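Local coordinates for protein acyl-coenzyme A oxidase 3 (Yarrowia lipolytica, PDB 5YS9) that uses bound FAD to oxidise acyl-CoA substrates to (2E)-enoyl-CoA in peroxisomal fatty acid beta-oxidation, with molecular oxygen reduced to hydrogen peroxide, at residues Asn421-Cys426 against Gly442-Asp447; Phe320-Leu325 against Trp642-Pro647; Val114-Arg119 against Phe314-Arg319; Gly437-Gly442 against Lys657-Lys662; Pro357-Thr362 against Ala631-Ala636. All coordinates share one frame; numbering follows the deposited sequence.

Followed from the N terminus, the chain first closes a loop at interaction 3, where 114-119 at the start of helix 116-136 meets helix 300-330. Interaction 2 opens just after this, at 320-325 on the same helix, and closes at 642-647, a loop of more than 300 residues. Within it lies interaction 5 (357-362 with 631-636), and within that interaction 1 (421-426 with 442-447), so these three nest. Interaction 4 (437-442 with 657-662) crosses all three and shares Gly442 with interaction 1. Helix 300-330 is thereby tied to the N-terminal helices and to the C-terminal helical region, while interactions 1 and 4 both reach the second subunit.

Interaction 1 of 5, residues Asn421-Cys426 against Gly442-Asp447; sequences NIIDQC and GQAYAD
Ile423 and Tyr445 meet where helices 391-428 and 441-448 run nearly antiparallel: the axes of the two short segments approach to 9.5 Å at a signed angle of -159°, and the two CA atoms are 6.1 Å apart. The CG2 branch of Ile423 does the touching. Lying anti to its own backbone N, it reaches Tyr445 CB at 3.8 Å and stands near the ring plane, at the edge, while CD1 runs on toward the carbonyl of Ala444. Tyr445 has CG anti to the backbone N (chi1 -174°), which swings the ring across to Asp424, whose CB is 4.0 Å from Tyr445 CE1. Asp424 OD1 lies above one ring face, toward the rim. That oxygen is hydrogen-bonded to Tyr445 OH of the second subunit and salt-bridged to Arg427; Tyr445 OH in turn bonds Asp424 of the second subunit. The reciprocal exchange marks this antiparallel helix pair as part of the dimer interface of the acyl-CoA oxidase helical domain.

Interaction 2 of 5, residues Phe320-Leu325 against Trp642-Pro647; sequences FITIAL and WFINAP
Ile323 and Ile644 have the nearest CA atoms of the two segments, 7.2 Å apart, where the continuous helix 300-330 passes the end of helix 641-644. Past Ile644 the segment 642-647 leaves helical geometry at Asn645, whose phi is positive (51°), and the extended backbone of Ala646 turns its methyl toward the first helix. The end of Ile323 fits into this bend. Its CG1 is anti to the carbonyl carbon (chi1 -71°), and the branch ends with CD1 3.6 Å from Ala646 CB and 3.7 Å from Ile644 O. Alongside, Ile323 CG1 packs on Ile644 CG2 at 3.9 Å, the two side chains sliding past each other in opposite directions. Thr322 crosses Ile644 at about a right angle, with Thr322 CG2 4.0 Å from Ile644 CD1; its hydroxyl is hydrogen-bonded to Gln318 O within its own helix. Replacing Ile323 with an alanine would probably leave Ala646 CB and Ile644 CG2 without their packing partner and open a gap at the bend. No hydrogen bond joins the two segments, so this buried contact rests on shape and apolar packing.

Interaction 3 of 5, residues Val114-Arg119 against Phe314-Arg319; sequences VDMGTR and FFVSQR
Arg319 and Val114 meet with the guanidinium lying under the valine: Val114 CG1 sits 4.1 Å above the guanidinium plane, offset toward its rim, and Arg319 NH1 is 4.2 Å from Val114 CA. The arginine arrives there fully stretched, with CG anti to the backbone N (chi1 -170°) and an extended chain out to NE. Its polar atoms are directed to other partners: NE to Ile644 O, with weak bonds from NH2 to Tyr74 OH and from NH1 to Ile113 O. The charged head, itself buried, thus turns a face to the aliphatic branch while its nitrogens serve backbone and hydroxyl oxygens. Here the N-terminal helical region adjoins helix 300-330 of the C-alpha1 domain, as helix 116-136 begins. Asp115 is the N-cap of that helix: Asp115 OD1 accepts from Thr118 N in an almost straight bond (179°) of 3.1 Å, met from above the carboxylate plane, and Asp115 OD2 accepts from Thr118 OG1 at 2.8 Å. One residue on from the cap, Met116 starts out toward helix 300-330, and its CE comes to 4.4 Å from Val316 CG1, a looser apolar touch. Val316 also packs on Ile423 and Cys419 of helix 391-428.

Interaction 4 of 5, residues Gly437-Gly442 against Lys657-Lys662; sequences GYNGFG and KHYFAK
Asn439 and Tyr659 form the closer half of this contact. Asn439 ND2 comes to 3.6 Å from Tyr659 CE1 and 4.0 Å from Tyr659 CZ, the side chains crossing at about a right angle with amide and ring planes 48° apart. Asn439 ND2 is hydrogen-bonded to His433 O, and Asn439 OD1 weakly to Ile648 N; these bonds fix the turn of the amide. Across the two segments no hydrogen bond is made, and ND2 lies against the ring obliquely, in van der Waals contact. Tyr659 has CG anti to its backbone N (chi1 -169°), which brings the ring up to the amide of Asn439; it also meets the ring of His433 in its own chain and that of Trp199 of the second subunit. The other half is looser. Tyr438 CD1 and Lys662 CD are 4.2 Å apart, with the bent, partly exposed lysine chain crossing the tyrosine obliquely and ending in a hydrogen bond between Lys662 NZ and Ser71 OG. Tyr438 OH is hydrogen-bonded to Asp75 OD1 and Asn667 ND2 of its own chain, and to Lys252 N of the second subunit. The 3-10 turn 437-439 leads into Gly440, at the N-cap position of helix 441-448; its phi of 85° favours glycine. This turn and N-cap pack on helix 655-666 at the subunit boundary of the acyl-CoA oxidase dimer, with bound FAD about 8 Å from the Tyr659 side chain.

Interaction 5 of 5, residues Pro357-Thr362 against Ala631-Ala636; sequences PLLAFT and AGYTDA
Leu359, with CG anti to the backbone N (chi1 170°) and chi2 at 73°, sends its two methyls to different residues of the facing helix. CD2, the branch anti to CA, extends to Tyr633 CB at 3.7 Å and lies 3.9 Å from Tyr633 CD2, obliquely to the ring. CD1 reaches Thr634 CG2 at the longer distance of 4.2 Å. Tyr633 carries CG beside its backbone N (chi1 -68°), which places CB and the CG-CD2 part of the ring against the leucine methyl, the two side chains crossing at about a right angle. The nearest CA atoms of the segments, those of Leu359 and Thr634, are 8.2 Å apart, and within these two segments Leu359 alone carries the first helix's side of the contact. This is helix-to-helix packing within the all-helical part of the fold: helix 349-385 of the C-alpha1 domain meets helix 630-635 of the C-terminal region, and Leu359 also touches Ile321 of helix 300-330. Polar ends are turned to other partners. Tyr633 OH bonds Tyr581 O, and Thr634 OG1 bonds Val630 O one turn back in its own helix, which leaves the threonine methyl to face the leucine. A further tie between the two helices comes from Tyr363 OH, hydrogen-bonded to Tyr633 O, while helix 579-596 adds Leu585 against both Tyr633 and Ala360.

Interaction 1 of 5, residues Asn421-Cys426 against Gly442-Asp447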
# COMPACT_ATOMS: atom_id res chain seq x y z
N ASN A 421 2.01 -3.63 5.24
CA ASN A 421 0.70 -4.25 5.04
C ASN A 421 -0.25 -3.93 6.20
O ASN A 421 -1.45 -3.87 5.99
CB ASN A 421 0.84 -5.78 4.90
CG ASN A 421 1.68 -6.18 3.70
OD1 ASN A 421 1.74 -5.45 2.71
ND2 ASN A 421 2.32 -7.34 3.79
N ILE A 422 0.30 -3.81 7.40
CA ILE A 422 -0.48 -3.59 8.61
C ILE A 422 -1.04 -2.17 8.62
O ILE A 422 -2.22 -1.95 8.90
CB ILE A 422 0.37 -3.81 9.90
CG1 ILE A 422 0.67 -5.31 10.11
CG2 ILE A 422 -0.36 -3.24 11.13
CD1 ILE A 422 1.61 -5.60 11.28
N ILE A 423 -0.17 -1.22 8.32
CA ILE A 423 -0.60 0.16 8.15
C ILE A 423 -1.77 0.16 7.14
O ILE A 423 -2.85 0.71 7.44
CB ILE A 423 0.52 1.09 7.67
CG1 ILE A 423 1.64 1.22 8.73
CG2 ILE A 423 -0.02 2.50 7.41
CD1 ILE A 423 2.97 1.73 8.17
N ASP A 424 -1.57 -0.50 6.00
CA ASP A 424 -2.56 -0.49 4.96
C ASP A 424 -3.85 -1.18 5.37
O ASP A 424 -4.91 -0.65 5.14
CB ASP A 424 -2.03 -1.15 3.69
CG ASP A 424 -2.90 -0.84 2.50
OD1 ASP A 424 -2.88 0.31 2.07
OD2 ASP A 424 -3.64 -1.71 2.02
N GLN A 425 -3.73 -2.36 5.95
CA GLN A 425 -4.88 -3.14 6.46
C GLN A 425 -5.63 -2.45 7.58
O GLN A 425 -6.84 -2.45 7.58
CB GLN A 425 -4.42 -4.50 6.98
CG GLN A 425 -4.16 -5.52 5.88
CD GLN A 425 -5.44 -6.05 5.28
OE1 GLN A 425 -5.48 -6.35 4.10
NE2 GLN A 425 -6.51 -6.17 6.09
N CYS A 426 -4.90 -1.87 8.51
CA CYS A 426 -5.51 -1.18 9.61
C CYS A 426 -6.31 -0.01 9.09
O CYS A 426 -7.35 0.31 9.63
CB CYS A 426 -4.48 -0.75 10.64
SG CYS A 426 -3.95 -2.08 11.72
N GLY A 442 -2.40 7.52 6.05
CA GLY A 442 -1.93 8.00 4.73
C GLY A 442 -0.48 8.39 4.82
O GLY A 442 0.38 7.86 4.08
N GLN A 443 -0.19 9.27 5.78
CA GLN A 443 1.16 9.80 5.96
C GLN A 443 2.16 8.70 6.46
O GLN A 443 3.29 8.51 5.91
CB GLN A 443 1.19 11.05 6.86
CG GLN A 443 2.42 11.93 6.60
CD GLN A 443 2.63 12.34 5.08
OE1 GLN A 443 3.54 11.78 4.42
NE2 GLN A 443 1.86 13.29 4.57
N ALA A 444 1.74 7.95 7.46
CA ALA A 444 2.54 6.83 7.90
C ALA A 444 2.87 5.83 6.74
O ALA A 444 3.99 5.38 6.61
CB ALA A 444 1.81 6.16 9.01
N TYR A 445 1.90 5.48 5.91
CA TYR A 445 2.17 4.54 4.84
C TYR A 445 3.19 5.07 3.83
O TYR A 445 4.12 4.39 3.44
CB TYR A 445 0.88 4.15 4.15
CG TYR A 445 1.07 3.08 3.14
CD1 TYR A 445 1.14 1.76 3.51
CD2 TYR A 445 1.24 3.39 1.81
CE1 TYR A 445 1.35 0.77 2.58
CE2 TYR A 445 1.46 2.42 0.88
CZ TYR A 445 1.52 1.11 1.27
OH TYR A 445 1.73 0.14 0.34
N ALA A 446 3.00 6.31 3.43
CA ALA A 446 3.91 7.03 2.54
C ALA A 446 5.27 7.17 3.13
O ALA A 446 6.25 7.08 2.42
CB ALA A 446 3.35 8.42 2.24
N ASP A 447 5.36 7.51 4.40
CA ASP A 447 6.65 7.58 5.08
C ASP A 447 7.34 6.23 5.29
O ASP A 447 8.54 6.13 5.15
CB ASP A 447 6.52 8.31 6.42
CG ASP A 447 6.24 9.78 6.26
OD1 ASP A 447 6.31 10.30 5.15
OD2 ASP A 447 5.93 10.43 7.26

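Interaction 2 of 5, residues Phe320-Leu325 against Trp642-Pro647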
# COMPACT_ATOMS: atom_id res chain seq x y z
N PHE A 320 -0.71 1.70 14.68
CA PHE A 320 -1.83 1.46 13.80
C PHE A 320 -2.73 0.30 14.15
O PHE A 320 -3.93 0.38 14.02
CB PHE A 320 -1.37 1.54 12.35
CG PHE A 320 -0.80 2.87 12.03
CD1 PHE A 320 -1.63 3.93 11.80
CD2 PHE A 320 0.55 3.09 12.09
CE1 PHE A 320 -1.13 5.18 11.56
CE2 PHE A 320 1.06 4.34 11.85
CZ PHE A 320 0.22 5.38 11.59
N ILE A 321 -2.13 -0.77 14.62
CA ILE A 321 -2.90 -1.88 15.13
C ILE A 321 -3.68 -1.44 16.35
O ILE A 321 -4.79 -1.89 16.55
CB ILE A 321 -2.05 -3.14 15.37
CG1 ILE A 321 -2.94 -4.37 15.42
CG2 ILE A 321 -1.28 -3.06 16.67
CD1 ILE A 321 -3.61 -4.71 14.13
N THR A 322 -3.09 -0.60 17.18
CA THR A 322 -3.84 -0.03 18.28
C THR A 322 -4.97 0.88 17.83
O THR A 322 -6.07 0.78 18.33
CB THR A 322 -2.94 0.68 19.29
OG1 THR A 322 -1.98 -0.23 19.79
CG2 THR A 322 -3.74 1.17 20.44
N ILE A 323 -4.72 1.75 16.87
CA ILE A 323 -5.80 2.61 16.30
C ILE A 323 -6.97 1.75 15.79
O ILE A 323 -8.16 1.99 16.19
CB ILE A 323 -5.27 3.53 15.18
CG1 ILE A 323 -4.40 4.63 15.81
CG2 ILE A 323 -6.42 4.15 14.38
CD1 ILE A 323 -3.46 5.26 14.79
N ALA A 324 -6.65 0.76 14.95
CA ALA A 324 -7.73 -0.06 14.31
C ALA A 324 -8.53 -0.86 15.30
O ALA A 324 -9.74 -0.95 15.14
CB ALA A 324 -7.18 -1.00 13.26
N LEU A 325 -7.85 -1.42 16.31
CA LEU A 325 -8.51 -2.27 17.33
C LEU A 325 -9.42 -1.50 18.29
O LEU A 325 -10.51 -1.98 18.62
CB LEU A 325 -7.47 -3.09 18.11
CG LEU A 325 -6.96 -4.29 17.30
CD1 LEU A 325 -5.80 -5.03 17.96
CD2 LEU A 325 -8.09 -5.27 16.99
N TRP A 642 -0.44 11.24 22.34
CA TRP A 642 0.49 11.98 21.51
C TRP A 642 1.16 11.07 20.48
O TRP A 642 1.31 11.50 19.32
CB TRP A 642 1.50 12.67 22.39
CG TRP A 642 2.44 13.67 21.72
CD1 TRP A 642 2.25 15.02 21.59
CD2 TRP A 642 3.73 13.38 21.14
NE1 TRP A 642 3.32 15.56 20.97
CE2 TRP A 642 4.25 14.59 20.69
CE3 TRP A 642 4.48 12.21 20.95
CZ2 TRP A 642 5.50 14.69 20.05
CZ3 TRP A 642 5.75 12.30 20.33
CH2 TRP A 642 6.24 13.54 19.90
N PHE A 643 1.52 9.83 20.88
CA PHE A 643 2.17 8.82 19.96
C PHE A 643 1.20 8.17 19.00
O PHE A 643 1.57 7.78 17.87
CB PHE A 643 2.95 7.71 20.72
CG PHE A 643 4.27 8.16 21.25
CD1 PHE A 643 5.39 8.12 20.46
CD2 PHE A 643 4.37 8.71 22.50
CE1 PHE A 643 6.62 8.59 20.93
CE2 PHE A 643 5.59 9.17 22.99
CZ PHE A 643 6.71 9.11 22.20
N ILE A 644 -0.03 8.02 19.46
CA ILE A 644 -1.11 7.52 18.66
C ILE A 644 -1.42 8.48 17.53
O ILE A 644 -1.61 8.07 16.41
CB ILE A 644 -2.36 7.32 19.54
CG1 ILE A 644 -2.12 6.18 20.52
CG2 ILE A 644 -3.60 7.06 18.70
CD1 ILE A 644 -2.22 4.81 19.91
N ASN A 645 -1.49 9.76 17.86
CA ASN A 645 -1.63 10.83 16.90
C ASN A 645 -2.77 10.60 15.93
O ASN A 645 -2.64 10.88 14.75
CB ASN A 645 -0.32 11.12 16.18
CG ASN A 645 -0.24 12.55 15.67
OD1 ASN A 645 0.59 12.85 14.85
ND2 ASN A 645 -1.09 13.41 16.16
N ALA A 646 -3.86 10.05 16.42
CA ALA A 646 -5.07 9.87 15.65
C ALA A 646 -6.25 9.93 16.59
O ALA A 646 -6.26 9.25 17.59
CB ALA A 646 -5.02 8.55 14.92
N PRO A 647 -7.28 10.69 16.26
CA PRO A 647 -8.42 10.86 17.16
C PRO A 647 -9.20 9.59 17.45
O PRO A 647 -9.63 9.40 18.56
CB PRO A 647 -9.32 11.84 16.41
CG PRO A 647 -8.65 12.15 15.14
CD PRO A 647 -7.23 11.73 15.24

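Interaction 3 of 5, residues Val114-Arg119 against Phe314-Arg319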
# COMPACT_ATOMS: atom_id res chain seq x y z
N VAL A 114 6.05 8.75 15.28
CA VAL A 114 5.26 9.89 14.77
C VAL A 114 5.95 10.89 13.86
O VAL A 114 5.29 11.65 13.17
CB VAL A 114 4.65 10.65 15.92
CG1 VAL A 114 3.56 9.79 16.54
CG2 VAL A 114 5.69 11.04 16.97
N ASP A 115 7.28 10.88 13.79
CA ASP A 115 7.99 11.77 12.84
C ASP A 115 9.11 10.99 12.14
O ASP A 115 10.21 10.90 12.62
CB ASP A 115 8.48 13.02 13.60
CG ASP A 115 9.02 14.08 12.69
OD1 ASP A 115 9.12 13.76 11.49
OD2 ASP A 115 9.36 15.21 13.16
N MET A 116 8.81 10.39 11.02
CA MET A 116 9.83 9.63 10.31
C MET A 116 10.75 10.53 9.47
O MET A 116 11.73 10.07 8.98
CB MET A 116 9.19 8.58 9.46
CG MET A 116 8.30 7.62 10.23
SD MET A 116 7.69 6.19 9.28
CE MET A 116 5.96 6.35 9.72
N GLY A 117 10.42 11.81 9.29
CA GLY A 117 11.23 12.72 8.53
C GLY A 117 12.38 13.26 9.35
O GLY A 117 13.53 13.16 8.94
N THR A 118 12.08 13.84 10.49
CA THR A 118 13.11 14.51 11.28
C THR A 118 14.22 13.54 11.69
O THR A 118 15.41 13.80 11.52
CB THR A 118 12.50 15.18 12.51
OG1 THR A 118 11.71 16.30 12.09
CG2 THR A 118 13.59 15.68 13.46
N ARG A 119 13.82 12.40 12.22
CA ARG A 119 14.74 11.32 12.56
C ARG A 119 15.78 11.05 11.46
O ARG A 119 16.95 10.89 11.76
CB ARG A 119 13.91 10.06 12.83
CG ARG A 119 14.73 8.83 13.09
CD ARG A 119 13.93 7.56 13.11
NE ARG A 119 14.90 6.52 13.44
CZ ARG A 119 14.68 5.21 13.48
NH1 ARG A 119 13.48 4.73 13.24
NH2 ARG A 119 15.70 4.38 13.75
N PHE A 314 8.16 -3.02 14.46
CA PHE A 314 7.35 -3.13 15.64
C PHE A 314 6.82 -1.79 16.11
O PHE A 314 5.60 -1.61 16.29
CB PHE A 314 8.14 -3.80 16.79
CG PHE A 314 7.52 -3.57 18.12
CD1 PHE A 314 6.36 -4.24 18.46
CD2 PHE A 314 8.05 -2.63 19.01
CE1 PHE A 314 5.76 -4.04 19.69
CE2 PHE A 314 7.44 -2.40 20.25
CZ PHE A 314 6.30 -3.12 20.59
N PHE A 315 7.75 -0.88 16.33
CA PHE A 315 7.45 0.43 16.82
C PHE A 315 6.38 1.19 16.03
O PHE A 315 5.58 1.89 16.64
CB PHE A 315 8.74 1.26 16.90
CG PHE A 315 9.59 0.94 18.10
CD1 PHE A 315 9.06 1.07 19.40
CD2 PHE A 315 10.90 0.50 17.96
CE1 PHE A 315 9.85 0.81 20.51
CE2 PHE A 315 11.70 0.21 19.06
CZ PHE A 315 11.18 0.37 20.33
N VAL A 316 6.37 1.07 14.70
CA VAL A 316 5.33 1.67 13.88
C VAL A 316 4.05 0.85 13.91
O VAL A 316 2.98 1.41 14.06
CB VAL A 316 5.79 1.95 12.42
CG1 VAL A 316 4.66 2.53 11.55
CG2 VAL A 316 6.92 2.93 12.46
N SER A 317 4.15 -0.45 13.71
CA SER A 317 2.96 -1.29 13.61
C SER A 317 2.01 -1.19 14.81
O SER A 317 0.80 -1.16 14.61
CB SER A 317 3.34 -2.75 13.39
OG SER A 317 3.87 -2.93 12.10
N GLN A 318 2.57 -1.18 16.02
CA GLN A 318 1.80 -1.14 17.25
C GLN A 318 0.83 0.06 17.34
O GLN A 318 -0.25 -0.00 17.97
CB GLN A 318 2.74 -1.13 18.46
CG GLN A 318 3.69 0.07 18.50
CD GLN A 318 4.53 0.18 19.77
OE1 GLN A 318 4.36 -0.54 20.72
NE2 GLN A 318 5.42 1.13 19.77
N ARG A 319 1.22 1.15 16.70
CA ARG A 319 0.43 2.37 16.70
C ARG A 319 -0.86 2.12 15.91
O ARG A 319 -1.96 2.37 16.41
CB ARG A 319 1.25 3.49 16.08
CG ARG A 319 0.67 4.89 16.20
CD ARG A 319 1.44 5.87 15.29
NE ARG A 319 0.58 6.96 14.82
CZ ARG A 319 0.88 7.82 13.86
NH1 ARG A 319 2.03 7.75 13.20
NH2 ARG A 319 -0.01 8.76 13.54

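Interaction 4 of 5, residues Gly437-Gly442 against Lys657-Lys662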
# COMPACT_ATOMS: atom_id res chain seq x y z
N GLY A 437 -6.71 12.11 6.78
CA GLY A 437 -5.30 12.39 7.10
C GLY A 437 -4.99 12.43 8.61
O GLY A 437 -3.88 12.09 9.02
N TYR A 438 -5.94 12.87 9.42
CA TYR A 438 -5.73 13.01 10.89
C TYR A 438 -5.62 11.66 11.60
O TYR A 438 -5.08 11.59 12.69
CB TYR A 438 -6.82 13.93 11.53
CG TYR A 438 -6.89 15.24 10.79
CD1 TYR A 438 -5.75 16.08 10.72
CD2 TYR A 438 -8.03 15.61 10.06
CE1 TYR A 438 -5.76 17.25 9.97
CE2 TYR A 438 -8.04 16.79 9.32
CZ TYR A 438 -6.91 17.59 9.28
OH TYR A 438 -6.92 18.75 8.56
N ASN A 439 -6.13 10.59 11.00
CA ASN A 439 -5.96 9.30 11.60
C ASN A 439 -4.63 8.62 11.21
O ASN A 439 -4.39 7.51 11.63
CB ASN A 439 -7.18 8.46 11.35
CG ASN A 439 -8.38 9.01 12.08
OD1 ASN A 439 -8.29 9.28 13.28
ND2 ASN A 439 -9.50 9.21 11.38
N GLY A 440 -3.78 9.29 10.43
CA GLY A 440 -2.37 8.96 10.29
C GLY A 440 -1.99 7.92 9.27
O GLY A 440 -0.85 7.90 8.80
N PHE A 441 -2.92 7.05 8.90
CA PHE A 441 -2.64 5.98 7.94
C PHE A 441 -1.92 6.45 6.67
O PHE A 441 -0.93 5.86 6.26
CB PHE A 441 -3.91 5.24 7.57
CG PHE A 441 -4.65 4.64 8.74
CD1 PHE A 441 -4.19 3.49 9.35
CD2 PHE A 441 -5.83 5.22 9.21
CE1 PHE A 441 -4.86 2.95 10.42
CE2 PHE A 441 -6.52 4.67 10.28
CZ PHE A 441 -6.03 3.53 10.88
N GLY A 442 -2.40 7.52 6.05
CA GLY A 442 -1.93 8.00 4.73
C GLY A 442 -0.48 8.39 4.82
O GLY A 442 0.38 7.86 4.08
N LYS A 657 -16.17 12.01 19.24
CA LYS A 657 -15.96 13.30 19.87
C LYS A 657 -14.57 13.87 19.52
O LYS A 657 -14.47 15.02 19.15
CB LYS A 657 -16.12 13.17 21.37
CG LYS A 657 -16.13 14.48 22.13
CD LYS A 657 -16.56 14.24 23.57
CE LYS A 657 -17.46 15.36 24.07
NZ LYS A 657 -17.74 15.15 25.51
N HIS A 658 -13.51 13.08 19.62
CA HIS A 658 -12.17 13.60 19.34
C HIS A 658 -11.94 13.92 17.84
O HIS A 658 -11.40 14.95 17.51
CB HIS A 658 -11.09 12.63 19.81
CG HIS A 658 -11.11 12.40 21.28
ND1 HIS A 658 -10.89 13.42 22.19
CD2 HIS A 658 -11.30 11.27 22.00
CE1 HIS A 658 -11.00 12.92 23.42
NE2 HIS A 658 -11.24 11.62 23.33
N TYR A 659 -12.36 13.00 16.97
CA TYR A 659 -12.38 13.14 15.52
C TYR A 659 -13.11 14.38 15.06
O TYR A 659 -12.54 15.19 14.32
CB TYR A 659 -13.11 11.92 14.94
CG TYR A 659 -13.07 11.67 13.47
CD1 TYR A 659 -12.01 12.08 12.68
CD2 TYR A 659 -14.03 10.91 12.88
CE1 TYR A 659 -11.97 11.81 11.34
CE2 TYR A 659 -14.00 10.62 11.53
CZ TYR A 659 -12.96 11.04 10.76
OH TYR A 659 -12.91 10.74 9.40
N PHE A 660 -14.33 14.59 15.53
CA PHE A 660 -15.03 15.85 15.20
C PHE A 660 -14.25 17.08 15.77
O PHE A 660 -14.18 18.13 15.10
CB PHE A 660 -16.50 15.83 15.69
CG PHE A 660 -17.37 16.98 15.21
CD1 PHE A 660 -17.74 17.08 13.87
CD2 PHE A 660 -17.89 17.90 16.10
CE1 PHE A 660 -18.59 18.08 13.41
CE2 PHE A 660 -18.71 18.93 15.67
CZ PHE A 660 -19.08 19.01 14.32
N ALA A 661 -13.65 16.92 16.95
CA ALA A 661 -12.87 18.00 17.55
C ALA A 661 -11.69 18.34 16.69
O ALA A 661 -11.39 19.52 16.52
CB ALA A 661 -12.42 17.68 18.99
N LYS A 662 -11.02 17.30 16.15
CA LYS A 662 -9.73 17.45 15.45
C LYS A 662 -9.96 18.14 14.10
O LYS A 662 -9.24 19.08 13.73
CB LYS A 662 -9.03 16.08 15.27
CG LYS A 662 -7.54 16.06 15.57
CD LYS A 662 -6.78 16.97 14.66
CE LYS A 662 -5.26 16.87 14.85
NZ LYS A 662 -4.78 17.31 16.17

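Interaction 5 of 5, residues Pro357-Thr362 against Ala631-Ala636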
# COMPACT_ATOMS: atom_id res chain seq x y z
N PRO A 357 -4.50 -11.41 13.95
CA PRO A 357 -3.24 -12.03 13.52
C PRO A 357 -2.12 -11.01 13.37
O PRO A 357 -0.96 -11.30 13.68
CB PRO A 357 -3.59 -12.66 12.18
CG PRO A 357 -5.04 -12.94 12.27
CD PRO A 357 -5.60 -11.77 13.04
N LEU A 358 -2.50 -9.80 12.96
CA LEU A 358 -1.56 -8.74 12.73
C LEU A 358 -1.10 -8.17 14.06
O LEU A 358 0.04 -7.77 14.19
CB LEU A 358 -2.16 -7.67 11.81
CG LEU A 358 -2.68 -8.19 10.44
CD1 LEU A 358 -3.30 -7.13 9.55
CD2 LEU A 358 -1.55 -8.83 9.69
N LEU A 359 -2.00 -8.14 15.04
CA LEU A 359 -1.64 -7.85 16.42
C LEU A 359 -0.66 -8.90 16.89
O LEU A 359 0.30 -8.58 17.53
CB LEU A 359 -2.88 -7.81 17.35
CG LEU A 359 -2.58 -7.76 18.85
CD1 LEU A 359 -2.06 -6.38 19.23
CD2 LEU A 359 -3.74 -8.19 19.77
N ALA A 360 -0.91 -10.15 16.58
CA ALA A 360 0.02 -11.21 16.90
C ALA A 360 1.33 -11.02 16.16
O ALA A 360 2.39 -11.18 16.72
CB ALA A 360 -0.60 -12.55 16.59
N PHE A 361 1.24 -10.64 14.89
CA PHE A 361 2.40 -10.43 14.06
C PHE A 361 3.28 -9.32 14.61
O PHE A 361 4.48 -9.42 14.57
CB PHE A 361 1.95 -10.07 12.66
CG PHE A 361 2.84 -10.59 11.58
CD1 PHE A 361 4.20 -10.47 11.67
CD2 PHE A 361 2.30 -11.17 10.46
CE1 PHE A 361 5.01 -10.93 10.67
CE2 PHE A 361 3.10 -11.64 9.46
CZ PHE A 361 4.46 -11.52 9.57
N THR A 362 2.67 -8.25 15.08
CA THR A 362 3.46 -7.15 15.62
C THR A 362 4.25 -7.52 16.87
O THR A 362 5.38 -7.15 16.99
CB THR A 362 2.72 -5.79 15.67
OG1 THR A 362 2.92 -5.15 16.93
CG2 THR A 362 1.26 -5.93 15.38
N ALA A 631 -8.03 -5.32 24.63
CA ALA A 631 -7.65 -4.08 25.28
C ALA A 631 -6.36 -4.22 26.05
O ALA A 631 -5.59 -3.29 26.10
CB ALA A 631 -8.76 -3.60 26.17
N GLY A 632 -6.15 -5.35 26.71
CA GLY A 632 -4.89 -5.60 27.38
C GLY A 632 -3.67 -5.70 26.49
O GLY A 632 -2.66 -5.09 26.75
N TYR A 633 -3.79 -6.44 25.40
CA TYR A 633 -2.68 -6.56 24.47
C TYR A 633 -2.26 -5.19 23.88
O TYR A 633 -1.06 -4.93 23.72
CB TYR A 633 -3.07 -7.47 23.32
CG TYR A 633 -3.26 -8.94 23.65
CD1 TYR A 633 -2.22 -9.70 24.14
CD2 TYR A 633 -4.46 -9.59 23.36
CE1 TYR A 633 -2.36 -11.07 24.39
CE2 TYR A 633 -4.61 -10.93 23.59
CZ TYR A 633 -3.55 -11.66 24.12
OH TYR A 633 -3.68 -12.99 24.35
N THR A 634 -3.24 -4.33 23.57
CA THR A 634 -2.98 -3.03 22.91
C THR A 634 -2.56 -1.96 23.90
O THR A 634 -1.65 -1.17 23.60
CB THR A 634 -4.20 -2.55 22.13
OG1 THR A 634 -5.35 -2.67 22.96
CG2 THR A 634 -4.40 -3.39 20.95
N ASP A 635 -3.18 -1.95 25.09
CA ASP A 635 -2.74 -1.04 26.16
C ASP A 635 -1.37 -1.38 26.64
O ASP A 635 -0.70 -0.47 27.13
CB ASP A 635 -3.67 -1.05 27.38
CG ASP A 635 -4.98 -0.30 27.14
OD1 ASP A 635 -5.12 0.49 26.17
OD2 ASP A 635 -5.88 -0.52 27.96
N ALA A 636 -0.95 -2.66 26.49
CA ALA A 636 0.43 -3.08 26.84
C ALA A 636 1.57 -2.33 26.12
O ALA A 636 2.70 -2.22 26.70
CB ALA A 636 0.62 -4.57 26.67